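Local coordinates for protein ribonuclease T2 (Homo sapiens, PDB 3T0O) that cleaves single-stranded RNA, preferentially between purine and uridine residues, and so supplies RNA fragments sensed by TLR8 in innate immunity, at residues K133-F144 and C217-P226. Residues are numbered along the deposited sequence; the frame is centred on the assembly and turned at random.
Sequences KPSINYYQVADF and CEDGPVFYPP
Tyr139 O accepts a hydrogen bond from Val222 N, 2.7 Å away, and Pro221 CA-H also approaches this oxygen. Tyr139 N returns a bond to Val222 O, making a hydrogen-bonded antiparallel pair. Val141 N bonds to Gly220 O. The result is a two-stranded antiparallel ribbon, 139-140 with 221-222, beside the main antiparallel sheet of the RNase T2 fold; Phe223 bonds by its backbone to Gln170 and Ile172. The ribbon joins the chain leading into helix 141-152 to the C-terminal segment 217-226. Cys217, disulfide-bonded to Cys160, joins the same segment to strand 157-161. Further along, Ser135 N bonds to Tyr224 O at 2.9 Å. Water 1 accepts from Tyr224 N and lies within hydrogen-bonding distance of Ser135 O and Asn137 O.

The Tyr224 ring is packed on both faces. Pro134 CG lies over one, 4.0 Å from the ring centroid, in a CH-pi contact. Phe144 turns its edge to the other, with the planes at 76°. Tyr139 CE2 comes in at the ring edge. With CG anti to the backbone N (chi1 177°), Tyr224 reaches in between these groups, and its OH is hydrogen-bonded to Trp38 NE1. Val141 CG2 packs 3.6 Å from Val222 CB and 3.8 Å from Cys217 CB.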
loop_
_atom_site.group_PDB
_atom_site.type_symbol
_atom_site.label_atom_id
_atom_site.label_comp_id
_atom_site.label_asym_id
_atom_site.label_seq_id
_atom_site.Cartn_x
_atom_site.Cartn_y
_atom_site.Cartn_z
ATOM N N LYS A 133 -5.965 14.691 8.374
ATOM C CA LYS A 133 -7.194 14.047 8.016
ATOM C C LYS A 133 -7.612 14.458 6.625
ATOM O O LYS A 133 -7.276 15.551 6.176
ATOM C CB LYS A 133 -8.263 14.398 9.058
ATOM C CG LYS A 133 -8.650 15.881 9.094
ATOM C CD LYS A 133 -9.694 16.066 10.197
ATOM C CE LYS A 133 -10.258 17.499 10.099
ATOM N NZ LYS A 133 -9.302 18.507 10.712
ATOM N N PRO A 134 -8.362 13.595 5.921
ATOM C CA PRO A 134 -8.884 14.066 4.635
ATOM C C PRO A 134 -9.650 15.366 4.796
ATOM O O PRO A 134 -10.386 15.563 5.771
ATOM C CB PRO A 134 -9.770 12.907 4.143
ATOM C CG PRO A 134 -9.151 11.710 4.919
ATOM C CD PRO A 134 -8.812 12.247 6.290
ATOM N N SER A 135 -9.423 16.247 3.810
ATOM C CA SER A 135 -9.935 17.588 3.944
ATOM C C SER A 135 -10.093 18.238 2.620
ATOM O O SER A 135 -9.468 17.856 1.658
ATOM C CB SER A 135 -9.017 18.402 4.843
ATOM O OG SER A 135 -9.498 19.722 5.041
ATOM N N ILE A 136 -11.039 19.199 2.584
ATOM C CA ILE A 136 -11.160 20.117 1.471
ATOM C C ILE A 136 -9.982 21.075 1.356
ATOM O O ILE A 136 -9.662 21.597 0.254
ATOM C CB ILE A 136 -12.482 20.958 1.677
ATOM C CG1 ILE A 136 -13.655 19.998 1.847
ATOM C CG2 ILE A 136 -12.681 21.960 0.576
ATOM C CD1 ILE A 136 -13.828 19.058 0.611
ATOM N N ASN A 137 -9.398 21.344 2.515
ATOM C CA ASN A 137 -8.267 22.237 2.575
ATOM C C ASN A 137 -7.030 21.459 2.187
ATOM O O ASN A 137 -6.805 20.337 2.702
ATOM C CB ASN A 137 -8.088 22.785 3.982
ATOM C CG ASN A 137 -7.156 24.016 3.991
ATOM O OD1 ASN A 137 -7.354 24.992 3.262
ATOM N ND2 ASN A 137 -6.118 23.936 4.800
ATOM N N TYR A 138 -6.217 22.049 1.314
ATOM C CA TYR A 138 -4.961 21.380 0.984
ATOM C C TYR A 138 -3.977 21.292 2.156
ATOM O O TYR A 138 -3.961 22.165 2.985
ATOM C CB TYR A 138 -4.271 22.104 -0.137
ATOM C CG TYR A 138 -5.063 22.212 -1.385
ATOM C CD1 TYR A 138 -6.098 21.275 -1.717
ATOM C CD2 TYR A 138 -4.775 23.257 -2.251
ATOM C CE1 TYR A 138 -6.818 21.407 -2.898
ATOM C CE2 TYR A 138 -5.467 23.366 -3.450
ATOM C CZ TYR A 138 -6.473 22.446 -3.751
ATOM O OH TYR A 138 -7.103 22.678 -4.957
ATOM N N TYR A 139 -3.121 20.274 2.135
ATOM C CA TYR A 139 -1.992 20.142 3.005
ATOM C C TYR A 139 -0.776 20.517 2.217
ATOM O O TYR A 139 -0.852 20.774 0.992
ATOM C CB TYR A 139 -1.823 18.680 3.433
ATOM C CG TYR A 139 -2.898 18.292 4.423
ATOM C CD1 TYR A 139 -2.727 18.541 5.769
ATOM C CD2 TYR A 139 -4.103 17.744 3.991
ATOM C CE1 TYR A 139 -3.684 18.262 6.681
ATOM C CE2 TYR A 139 -5.087 17.424 4.930
ATOM C CZ TYR A 139 -4.849 17.663 6.244
ATOM O OH TYR A 139 -5.836 17.404 7.136
ATOM N N GLN A 140 0.364 20.557 2.894
ATOM C CA GLN A 140 1.622 20.527 2.141
ATOM C C GLN A 140 2.185 19.130 2.140
ATOM O O GLN A 140 1.971 18.368 3.054
ATOM C CB GLN A 140 2.646 21.426 2.796
ATOM C CG GLN A 140 2.201 22.884 2.859
ATOM C CD GLN A 140 2.231 23.488 1.487
ATOM O OE1 GLN A 140 3.268 23.460 0.794
ATOM N NE2 GLN A 140 1.117 24.063 1.093
ATOM N N VAL A 141 2.866 18.737 1.063
ATOM C CA VAL A 141 3.497 17.444 1.063
ATOM C C VAL A 141 4.410 17.290 2.269
ATOM O O VAL A 141 4.430 16.185 2.802
ATOM C CB VAL A 141 4.247 17.179 -0.233
ATOM C CG1 VAL A 141 5.090 15.896 -0.107
ATOM C CG2 VAL A 141 3.172 17.087 -1.362
ATOM N N ALA A 142 5.079 18.366 2.703
ATOM C CA ALA A 142 5.969 18.260 3.892
ATOM C C ALA A 142 5.200 17.905 5.139
ATOM O O ALA A 142 5.766 17.304 6.060
ATOM C CB ALA A 142 6.713 19.588 4.099
ATOM N N ASP A 143 3.907 18.203 5.165
ATOM C CA ASP A 143 3.141 17.803 6.369
ATOM C C ASP A 143 3.171 16.300 6.525
ATOM O O ASP A 143 3.405 15.773 7.650
ATOM C CB ASP A 143 1.681 18.257 6.262
ATOM C CG ASP A 143 1.547 19.753 6.251
ATOM O OD1 ASP A 143 2.428 20.490 6.824
ATOM O OD2 ASP A 143 0.533 20.223 5.680
ATOM N N PHE A 144 2.966 15.587 5.425
ATOM C CA PHE A 144 2.993 14.164 5.453
ATOM C C PHE A 144 4.423 13.676 5.633
ATOM O O PHE A 144 4.691 12.859 6.449
ATOM C CB PHE A 144 2.489 13.619 4.143
ATOM C CG PHE A 144 1.039 13.724 4.002
ATOM C CD1 PHE A 144 0.219 12.641 4.321
ATOM C CD2 PHE A 144 0.465 14.897 3.443
ATOM C CE1 PHE A 144 -1.124 12.771 4.149
ATOM C CE2 PHE A 144 -0.896 15.005 3.254
ATOM C CZ PHE A 144 -1.695 13.919 3.633
ATOM N N CYS A 217 5.245 12.809 -5.150
ATOM C CA CYS A 217 4.588 14.094 -4.945
ATOM C C CYS A 217 5.579 15.213 -4.997
ATOM O O CYS A 217 6.636 15.126 -4.371
ATOM C CB CYS A 217 3.894 14.151 -3.597
ATOM S SG CYS A 217 2.592 12.948 -3.381
ATOM N N GLU A 218 5.188 16.276 -5.685
ATOM C CA GLU A 218 5.988 17.500 -5.721
ATOM C C GLU A 218 5.910 18.254 -4.386
ATOM O O GLU A 218 4.859 18.278 -3.769
ATOM C CB GLU A 218 5.452 18.362 -6.845
ATOM C CG GLU A 218 5.641 17.727 -8.226
ATOM C CD GLU A 218 7.148 17.587 -8.611
ATOM O OE1 GLU A 218 8.021 17.870 -7.783
ATOM O OE2 GLU A 218 7.338 16.954 -9.605
ATOM N N ASP A 219 6.996 18.895 -3.922
ATOM C CA ASP A 219 6.830 19.732 -2.741
ATOM C C ASP A 219 5.739 20.763 -3.027
ATOM O O ASP A 219 5.584 21.287 -4.175
ATOM C CB ASP A 219 8.126 20.455 -2.367
ATOM C CG ASP A 219 9.242 19.506 -1.924
ATOM O OD1 ASP A 219 10.423 19.943 -1.948
ATOM O OD2 ASP A 219 8.947 18.365 -1.530
ATOM N N GLY A 220 4.955 21.094 -2.024
ATOM C CA GLY A 220 3.921 22.088 -2.181
ATOM C C GLY A 220 2.549 21.565 -1.801
ATOM O O GLY A 220 2.448 20.516 -1.137
ATOM N N PRO A 221 1.504 22.231 -2.240
ATOM C CA PRO A 221 0.156 21.824 -1.826
ATOM C C PRO A 221 -0.249 20.490 -2.378
ATOM O O PRO A 221 0.216 20.067 -3.464
ATOM C CB PRO A 221 -0.774 22.944 -2.380
ATOM C CG PRO A 221 0.142 23.987 -2.755
ATOM C CD PRO A 221 1.485 23.493 -2.985
ATOM N N VAL A 222 -1.001 19.788 -1.559
ATOM C CA VAL A 222 -1.471 18.489 -1.998
ATOM C C VAL A 222 -2.892 18.311 -1.455
ATOM O O VAL A 222 -3.224 18.727 -0.313
ATOM C CB VAL A 222 -0.461 17.341 -1.524
ATOM C CG1 VAL A 222 -0.292 17.366 -0.011
ATOM C CG2 VAL A 222 -0.994 15.917 -1.975
ATOM N N PHE A 223 -3.716 17.713 -2.278
ATOM C CA PHE A 223 -5.093 17.407 -1.845
ATOM C C PHE A 223 -5.124 16.003 -1.298
ATOM O O PHE A 223 -4.673 15.052 -1.938
ATOM C CB PHE A 223 -5.989 17.554 -3.101
ATOM C CG PHE A 223 -7.447 17.389 -2.879
ATOM C CD1 PHE A 223 -8.081 17.860 -1.741
ATOM C CD2 PHE A 223 -8.204 16.780 -3.865
ATOM C CE1 PHE A 223 -9.501 17.706 -1.547
ATOM C CE2 PHE A 223 -9.625 16.627 -3.683
ATOM C CZ PHE A 223 -10.231 17.108 -2.520
ATOM N N TYR A 224 -5.786 15.852 -0.156
ATOM C CA TYR A 224 -5.957 14.547 0.496
ATOM C C TYR A 224 -7.496 14.407 0.576
ATOM O O TYR A 224 -8.153 14.920 1.521
ATOM C CB TYR A 224 -5.322 14.668 1.886
ATOM C CG TYR A 224 -5.442 13.464 2.770
ATOM C CD1 TYR A 224 -5.626 12.180 2.229
ATOM C CD2 TYR A 224 -5.270 13.599 4.114
ATOM C CE1 TYR A 224 -5.730 11.041 3.053
ATOM C CE2 TYR A 224 -5.304 12.521 4.965
ATOM C CZ TYR A 224 -5.554 11.230 4.430
ATOM O OH TYR A 224 -5.548 10.162 5.277
ATOM N N PRO A 225 -8.089 13.780 -0.414
ATOM C CA PRO A 225 -9.529 13.929 -0.654
ATOM C C PRO A 225 -10.375 13.102 0.267
ATOM O O PRO A 225 -10.105 11.905 0.491
ATOM C CB PRO A 225 -9.715 13.400 -2.098
ATOM C CG PRO A 225 -8.586 12.537 -2.373
ATOM C CD PRO A 225 -7.399 13.131 -1.543
ATOM N N PRO A 226 -11.394 13.722 0.861
ATOM C CA PRO A 226 -12.416 12.916 1.585
ATOM C C PRO A 226 -13.129 11.957 0.619
ATOM O O PRO A 226 -13.436 12.330 -0.519
ATOM C CB PRO A 226 -13.385 13.974 2.123
ATOM C CG PRO A 226 -12.749 15.253 1.930
ATOM C CD PRO A 226 -11.660 15.148 0.890
HETATM O O HOH W 1 -6.764 17.897 1.482
HETATM O O HOH W 2 5.660 20.456 0.759
#